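PDB 1N1Q: DPS Protein from Brevibacillus brevis, which protects DNA in stationary phase by oxidising and storing iron, as a hollow shell of twelve subunits with di-nuclear ferroxidase centres at their two-fold interfaces. Local coordinates for the interface of chains A and B. Sequence-based numbering; all coordinates share one arbitrary frame. Chains: chain A/B, DPS Protein.

Contact 1: the interface of chains A and B. Residues chain A 21, 73-75, 78; chain B 21-22, 25, 75, 86.
At A:Thr74 the backbone is extended and at A:Leu75 it turns helical, which points the first amide of helix 75-81 at the carboxylate of B:Glu86. A:Leu75 N donates to B:Glu86 OE2 over 2.6 Å, nearly straight at 173°. The oxygen uses its syn lone pair, on the side of OE1. The glutamate thus caps the helix start of the partner, and the helix end probably steadies its charge. The site belongs to the two-fold dimer interface of the Dps dodecamer. A:Thr74 meets the same carboxylate at about a right angle, with A:Thr74 CB 3.7 Å from B:Glu86 CD.

CG of A:Leu75 is anti to its carbonyl carbon (chi1 -56°). This sets it beside the backbone N that bonds B:Glu86, and close to OE2. The two methyls reach helix 4-33 of chain B at different points. A:Leu75 CD2 presses on B:Val25 CG2 at 3.3 Å, tighter than usual packing. A:Leu75 CD1 meets B:Val22 CG2 at 4.0 Å, and the two side chains cross at about a right angle. B:Leu75 CD2 comes to 4.1 Å from A:Leu75 CD2, so the twin leucines meet by their methyl tips.

B:Val25 works with both branches. B:Val25 CG2 also touches A:Val21 CG1 at 3.7 Å. B:Val25 CG1 lies 3.4 Å from A:Ala73 C, the carbonyl carbon. Within chain A, the hydroxyl A:Ser78 OG donates to A:Thr74 O at 2.9 Å, tilted 27° from the carbonyl plane.

Contact 2: the interface of chains A and B. Residues chain A 22, 25, 75, 79, 86-87; chain B 74-76, 79.
The carboxylate of A:Glu86 has B:Thr74 CB over one face and B:Leu75 CB toward the other, both offset, while B:Leu75 N and B:Ala76 N lie close to its plane, beyond the oxygens. In this Dps-family dimer it is an N-terminal helix cap given by the neighbouring subunit. B:Thr74 CB lies 3.6 Å from the carboxylate carbon A:Glu86 CD. Both oxygens turn their syn lone pairs to the first turn of helix 75-81 of chain B. A:Glu86 OE1 accepts from B:Ala76 N at 3.1 Å, with 165° at the hydrogen. A:Glu86 OE2 accepts from B:Leu75 N at 2.6 Å, the two-fold twin of the bond in contact 1. Two bonds, one on each oxygen, fix the rotation of the group. The chain of A:Glu86 is bent at chi2 to bring it there. The helix end would probably favour the charged form.

A:Leu79 and B:Leu75 slide past each other in opposite directions, with A:Leu79 CG 3.8 Å from B:Leu75 CB. The tip A:Leu79 CD1 goes on to B:Ala76 N, 3.7 Å away. A:Leu79 CD1 also meets its twin, B:Leu79 CD1, at 4.0 Å. The other flank of B:Leu75 packs on A:Val25, again as the twin of a pair in contact 1.

Contact 3: the interface of chains A and B. Residues chain A 57, 61, 71-74; chain B 25, 29, 32-33.
B:Asn33 ND2 has two polar partners: B:Asn29 OD1, and water 1, which bridges to the carbonyl O of A:Pro71. This is the Dps dimer interface, where helix 4-33 of one subunit, in the ferritin-like fold, meets helix 39-66 and segment 71-74 of the other. Water 1 lies 2.9 Å from B:Asn33 ND2. B:Asn29 OD1 is 3.0 Å from B:Asn33 ND2. Here the donor stands above the carbonyl plane and is not on a lone pair.

The other end of the B:Asn29 amide reaches chain A. B:Asn29 ND2 donates to A:Ala73 O at 3.0 Å, almost straight at 177°. A:Ala73 O lies in the amide plane of B:Asn29, while the donor is tilted from the carbonyl plane. The two bonds support this orientation of the amide.

B:Trp32 lays one indole face against A:Ala61 and A:Pro71 and turns its edge to A:Ile57 and A:Ala73. A:Ala61 CB makes a CH-pi contact, offset toward the rim, 3.5 Å from the centroid of the six-membered ring of B:Trp32. A:Pro71 slides past on that same face, with A:Pro71 CG 3.7 Å from B:Trp32 CE3. A:Ile57 CG2 meets the ring edge in plane, 3.7 Å from B:Trp32 CH2. The methyl A:Ala73 CB touches B:Trp32 CZ3 at 3.5 Å. In sequence, B:Trp32 follows the iron ligand B:His31, and A:Ile57 and A:Ala61 adjoin the ligands A:Asp58 and A:Glu62.

Contact 1: the interface of chains A and B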
loop_
_atom_site.group_PDB
_atom_site.type_symbol
_atom_site.label_atom_id
_atom_site.label_comp_id
_atom_site.label_asym_id
_atom_site.label_seq_id
_atom_site.Cartn_x
_atom_site.Cartn_y
_atom_site.Cartn_z
ATOM N N VAL A 21 -15.532 19.197 -9.864
ATOM C CA VAL A 21 -14.086 19.040 -10.014
ATOM C C VAL A 21 -13.477 20.392 -9.648
ATOM O O VAL A 21 -12.450 20.464 -8.985
ATOM C CB VAL A 21 -13.697 18.661 -11.464
ATOM C CG1 VAL A 21 -12.171 18.582 -11.606
ATOM C CG2 VAL A 21 -14.311 17.339 -11.823
ATOM N N ALA A 73 -13.252 14.339 -17.749
ATOM C CA ALA A 73 -12.159 13.845 -16.937
ATOM C C ALA A 73 -10.792 14.477 -17.170
ATOM O O ALA A 73 -9.786 13.779 -17.268
ATOM C CB ALA A 73 -12.068 12.324 -17.098
ATOM N N THR A 74 -10.772 15.799 -17.264
ATOM C CA THR A 74 -9.541 16.565 -17.421
ATOM C C THR A 74 -9.848 17.893 -16.763
ATOM O O THR A 74 -11.020 18.270 -16.648
ATOM C CB THR A 74 -9.160 16.829 -18.900
ATOM O OG1 THR A 74 -10.175 17.627 -19.520
ATOM C CG2 THR A 74 -8.978 15.514 -19.658
ATOM N N LEU A 75 -8.814 18.593 -16.310
ATOM C CA LEU A 75 -9.017 19.884 -15.676
ATOM C C LEU A 75 -9.406 20.903 -16.731
ATOM O O LEU A 75 -10.208 21.802 -16.472
ATOM C CB LEU A 75 -7.743 20.345 -14.961
ATOM C CG LEU A 75 -7.145 19.416 -13.904
ATOM C CD1 LEU A 75 -6.120 20.199 -13.092
ATOM C CD2 LEU A 75 -8.239 18.875 -12.990
ATOM N N SER A 78 -13.006 20.548 -17.459
ATOM C CA SER A 78 -13.781 20.937 -16.279
ATOM C C SER A 78 -13.903 22.451 -16.207
ATOM O O SER A 78 -14.988 22.986 -15.963
ATOM C CB SER A 78 -13.120 20.415 -15.003
ATOM O OG SER A 78 -13.215 19.007 -14.933
ATOM N N VAL B 21 -2.691 17.563 -8.474
ATOM C CA VAL B 21 -4.051 18.043 -8.721
ATOM C C VAL B 21 -4.428 17.511 -10.100
ATOM O O VAL B 21 -5.549 17.066 -10.320
ATOM C CB VAL B 21 -4.129 19.597 -8.714
ATOM C CG1 VAL B 21 -5.543 20.061 -9.048
ATOM C CG2 VAL B 21 -3.735 20.122 -7.363
ATOM N N VAL B 22 -3.472 17.546 -11.027
ATOM C CA VAL B 22 -3.710 17.017 -12.371
ATOM C C VAL B 22 -3.920 15.497 -12.283
ATOM O O VAL B 22 -4.867 14.954 -12.859
ATOM C CB VAL B 22 -2.510 17.298 -13.314
ATOM C CG1 VAL B 22 -2.609 16.438 -14.575
ATOM C CG2 VAL B 22 -2.480 18.778 -13.697
ATOM N N VAL B 25 -7.317 13.958 -11.137
ATOM C CA VAL B 25 -8.316 13.831 -12.196
ATOM C C VAL B 25 -7.918 12.824 -13.271
ATOM O O VAL B 25 -8.775 12.142 -13.836
ATOM C CB VAL B 25 -8.620 15.208 -12.835
ATOM C CG1 VAL B 25 -9.378 15.038 -14.164
ATOM C CG2 VAL B 25 -9.462 16.022 -11.878
ATOM N N LEU B 75 -7.494 25.225 -10.734
ATOM C CA LEU B 75 -7.185 24.289 -11.799
ATOM C C LEU B 75 -6.328 24.995 -12.841
ATOM O O LEU B 75 -5.437 24.393 -13.438
ATOM C CB LEU B 75 -8.471 23.767 -12.450
ATOM C CG LEU B 75 -9.515 23.100 -11.545
ATOM C CD1 LEU B 75 -10.511 22.355 -12.425
ATOM C CD2 LEU B 75 -8.849 22.138 -10.577
ATOM N N GLU B 86 -2.444 15.713 -19.133
ATOM C CA GLU B 86 -3.743 15.145 -18.843
ATOM C C GLU B 86 -3.944 13.962 -19.786
ATOM O O GLU B 86 -3.240 13.837 -20.792
ATOM C CB GLU B 86 -4.822 16.204 -19.048
ATOM C CG GLU B 86 -4.582 17.447 -18.197
ATOM C CD GLU B 86 -5.869 18.125 -17.785
ATOM O OE1 GLU B 86 -6.361 18.996 -18.529
ATOM O OE2 GLU B 86 -6.400 17.766 -16.716
#

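Contact 2: the interface of chains A and B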
loop_
_atom_site.group_PDB
_atom_site.type_symbol
_atom_site.label_atom_id
_atom_site.label_comp_id
_atom_site.label_asym_id
_atom_site.label_seq_id
_atom_site.Cartn_x
_atom_site.Cartn_y
_atom_site.Cartn_z
ATOM N N VAL A 22 -14.132 21.465 -10.074
ATOM C CA VAL A 22 -13.667 22.812 -9.745
ATOM C C VAL A 22 -13.801 23.036 -8.232
ATOM O O VAL A 22 -12.864 23.502 -7.575
ATOM C CB VAL A 22 -14.496 23.899 -10.490
ATOM C CG1 VAL A 22 -14.250 25.273 -9.863
ATOM C CG2 VAL A 22 -14.119 23.922 -11.966
ATOM N N VAL A 25 -11.206 21.580 -5.708
ATOM C CA VAL A 25 -10.015 22.399 -5.509
ATOM C C VAL A 25 -10.327 23.731 -4.832
ATOM O O VAL A 25 -9.527 24.240 -4.049
ATOM C CB VAL A 25 -9.286 22.641 -6.850
ATOM C CG1 VAL A 25 -8.261 23.779 -6.717
ATOM C CG2 VAL A 25 -8.575 21.373 -7.275
ATOM N N LEU A 75 -8.814 18.593 -16.310
ATOM C CA LEU A 75 -9.017 19.884 -15.676
ATOM C C LEU A 75 -9.406 20.903 -16.731
ATOM O O LEU A 75 -10.208 21.802 -16.472
ATOM C CB LEU A 75 -7.743 20.345 -14.961
ATOM C CG LEU A 75 -7.145 19.416 -13.904
ATOM C CD1 LEU A 75 -6.120 20.199 -13.092
ATOM C CD2 LEU A 75 -8.239 18.875 -12.990
ATOM N N LEU A 79 -12.779 23.129 -16.409
ATOM C CA LEU A 79 -12.739 24.587 -16.404
ATOM C C LEU A 79 -13.623 25.143 -17.504
ATOM O O LEU A 79 -14.312 26.143 -17.320
ATOM C CB LEU A 79 -11.308 25.079 -16.638
ATOM C CG LEU A 79 -10.413 25.148 -15.407
ATOM C CD1 LEU A 79 -8.987 25.483 -15.809
ATOM C CD2 LEU A 79 -10.977 26.204 -14.462
ATOM N N GLU A 86 -13.308 29.904 -9.939
ATOM C CA GLU A 86 -12.266 29.499 -9.000
ATOM C C GLU A 86 -12.062 30.601 -7.974
ATOM O O GLU A 86 -12.473 31.741 -8.193
ATOM C CB GLU A 86 -10.968 29.207 -9.762
ATOM C CG GLU A 86 -11.168 28.165 -10.859
ATOM C CD GLU A 86 -9.932 27.331 -11.113
ATOM O OE1 GLU A 86 -9.085 27.736 -11.934
ATOM O OE2 GLU A 86 -9.809 26.267 -10.473
ATOM N N ALA A 87 -11.454 30.259 -6.846
ATOM C CA ALA A 87 -11.215 31.237 -5.796
ATOM C C ALA A 87 -10.290 32.339 -6.302
ATOM O O ALA A 87 -9.526 32.139 -7.242
ATOM C CB ALA A 87 -10.599 30.554 -4.578
ATOM N N THR B 74 -6.021 26.358 -7.722
ATOM C CA THR B 74 -6.969 26.591 -8.801
ATOM C C THR B 74 -6.558 25.604 -9.874
ATOM O O THR B 74 -5.398 25.175 -9.907
ATOM C CB THR B 74 -6.891 28.022 -9.396
ATOM O OG1 THR B 74 -5.612 28.222 -10.007
ATOM C CG2 THR B 74 -7.142 29.072 -8.318
ATOM N N LEU B 75 -7.494 25.225 -10.734
ATOM C CA LEU B 75 -7.185 24.289 -11.799
ATOM C C LEU B 75 -6.328 24.995 -12.841
ATOM O O LEU B 75 -5.437 24.393 -13.438
ATOM C CB LEU B 75 -8.471 23.767 -12.450
ATOM C CG LEU B 75 -9.515 23.100 -11.545
ATOM C CD1 LEU B 75 -10.511 22.355 -12.425
ATOM C CD2 LEU B 75 -8.849 22.138 -10.577
ATOM N N ALA B 76 -6.604 26.279 -13.053
ATOM C CA ALA B 76 -5.864 27.062 -14.035
ATOM C C ALA B 76 -4.377 27.096 -13.697
ATOM O O ALA B 76 -3.534 26.857 -14.551
ATOM C CB ALA B 76 -6.420 28.482 -14.103
ATOM N N LEU B 79 -2.765 23.500 -14.039
ATOM C CA LEU B 79 -2.494 23.174 -15.435
ATOM C C LEU B 79 -1.265 23.927 -15.922
ATOM O O LEU B 79 -0.442 23.406 -16.675
ATOM C CB LEU B 79 -3.686 23.562 -16.312
ATOM C CG LEU B 79 -4.834 22.556 -16.378
ATOM C CD1 LEU B 79 -6.012 23.155 -17.142
ATOM C CD2 LEU B 79 -4.332 21.288 -17.059
#

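Contact 3: the interface of chains A and B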
loop_
_atom_site.group_PDB
_atom_site.type_symbol
_atom_site.label_atom_id
_atom_site.label_comp_id
_atom_site.label_asym_id
_atom_site.label_seq_id
_atom_site.Cartn_x
_atom_site.Cartn_y
_atom_site.Cartn_z
ATOM N N ILE A 57 -18.120 13.829 -7.494
ATOM C CA ILE A 57 -17.374 13.656 -8.734
ATOM C C ILE A 57 -17.500 12.233 -9.251
ATOM O O ILE A 57 -17.831 12.009 -10.417
ATOM C CB ILE A 57 -15.863 13.930 -8.545
ATOM C CG1 ILE A 57 -15.629 15.384 -8.134
ATOM C CG2 ILE A 57 -15.102 13.595 -9.845
ATOM C CD1 ILE A 57 -15.891 16.337 -9.246
ATOM N N ALA A 61 -19.874 11.076 -12.463
ATOM C CA ALA A 61 -19.164 10.522 -13.610
ATOM C C ALA A 61 -19.592 9.083 -13.900
ATOM O O ALA A 61 -19.761 8.688 -15.050
ATOM C CB ALA A 61 -17.668 10.577 -13.366
ATOM N N PRO A 71 -17.609 10.633 -19.183
ATOM C CA PRO A 71 -17.459 11.704 -18.196
ATOM C C PRO A 71 -16.347 12.701 -18.451
ATOM O O PRO A 71 -15.299 12.358 -18.996
ATOM C CB PRO A 71 -17.221 10.944 -16.902
ATOM C CG PRO A 71 -16.366 9.792 -17.387
ATOM C CD PRO A 71 -17.117 9.351 -18.640
ATOM N N ILE A 72 -16.575 13.942 -18.046
ATOM C CA ILE A 72 -15.539 14.938 -18.200
ATOM C C ILE A 72 -14.465 14.494 -17.224
ATOM O O ILE A 72 -14.731 14.261 -16.035
ATOM C CB ILE A 72 -16.116 16.333 -17.937
ATOM C CG1 ILE A 72 -16.730 16.804 -19.273
ATOM C CG2 ILE A 72 -15.054 17.295 -17.341
ATOM C CD1 ILE A 72 -17.610 18.030 -19.167
ATOM N N ALA A 73 -13.252 14.339 -17.749
ATOM C CA ALA A 73 -12.159 13.845 -16.937
ATOM C C ALA A 73 -10.792 14.477 -17.170
ATOM O O ALA A 73 -9.786 13.779 -17.268
ATOM C CB ALA A 73 -12.068 12.324 -17.098
ATOM N N THR A 74 -10.772 15.799 -17.264
ATOM C CA THR A 74 -9.541 16.565 -17.421
ATOM C C THR A 74 -9.848 17.893 -16.763
ATOM O O THR A 74 -11.020 18.270 -16.648
ATOM C CB THR A 74 -9.160 16.829 -18.900
ATOM O OG1 THR A 74 -10.175 17.627 -19.520
ATOM C CG2 THR A 74 -8.978 15.514 -19.658
ATOM N N VAL B 25 -7.317 13.958 -11.137
ATOM C CA VAL B 25 -8.316 13.831 -12.196
ATOM C C VAL B 25 -7.918 12.824 -13.271
ATOM O O VAL B 25 -8.775 12.142 -13.836
ATOM C CB VAL B 25 -8.620 15.208 -12.835
ATOM C CG1 VAL B 25 -9.378 15.038 -14.164
ATOM C CG2 VAL B 25 -9.462 16.022 -11.878
ATOM N N ASN B 29 -9.872 9.553 -14.461
ATOM C CA ASN B 29 -10.102 9.299 -15.881
ATOM C C ASN B 29 -9.885 7.813 -16.176
ATOM O O ASN B 29 -10.730 7.154 -16.779
ATOM C CB ASN B 29 -9.141 10.138 -16.730
ATOM C CG ASN B 29 -9.435 10.039 -18.212
ATOM O OD1 ASN B 29 -9.429 8.950 -18.783
ATOM N ND2 ASN B 29 -9.692 11.186 -18.846
ATOM N N TRP B 32 -12.390 5.504 -14.473
ATOM C CA TRP B 32 -13.652 5.496 -15.201
ATOM C C TRP B 32 -13.633 4.817 -16.573
ATOM O O TRP B 32 -14.519 4.023 -16.893
ATOM C CB TRP B 32 -14.153 6.933 -15.408
ATOM C CG TRP B 32 -14.425 7.692 -14.148
ATOM C CD1 TRP B 32 -14.929 7.191 -12.985
ATOM C CD2 TRP B 32 -14.244 9.101 -13.934
ATOM N NE1 TRP B 32 -15.072 8.194 -12.056
ATOM C CE2 TRP B 32 -14.660 9.378 -12.612
ATOM C CE3 TRP B 32 -13.774 10.156 -14.730
ATOM C CZ2 TRP B 32 -14.618 10.666 -12.064
ATOM C CZ3 TRP B 32 -13.732 11.439 -14.184
ATOM C CH2 TRP B 32 -14.152 11.681 -12.863
ATOM N N ASN B 33 -12.625 5.127 -17.380
ATOM C CA ASN B 33 -12.562 4.613 -18.741
ATOM C C ASN B 33 -11.857 3.298 -19.020
ATOM O O ASN B 33 -11.940 2.788 -20.136
ATOM C CB ASN B 33 -11.984 5.698 -19.655
ATOM C CG ASN B 33 -12.823 6.958 -19.645
ATOM O OD1 ASN B 33 -14.023 6.906 -19.907
ATOM N ND2 ASN B 33 -12.200 8.094 -19.345
HETATM O O HOH W 1 -13.850 10.350 -20.234
#

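Contact 1 lies between the others. The C-alpha centres of contacts 1 and 2 are about 8 Å apart. Those of contacts 1 and 3 are also about 8 Å apart, and those of contacts 2 and 3 about 15 Å. Contacts 1 and 2 share A:Leu75 and B:Leu75 and are in part two-fold mates. Contacts 1 and 3 share A:Ala73, A:Thr74 and B:Val25. The start of helix 75-81 and helix 4-33 appear to form one seam, leading toward the iron ligands His31, Asp58 and Glu62. Dimer packing thus probably helps set the iron ligands that the two subunits share.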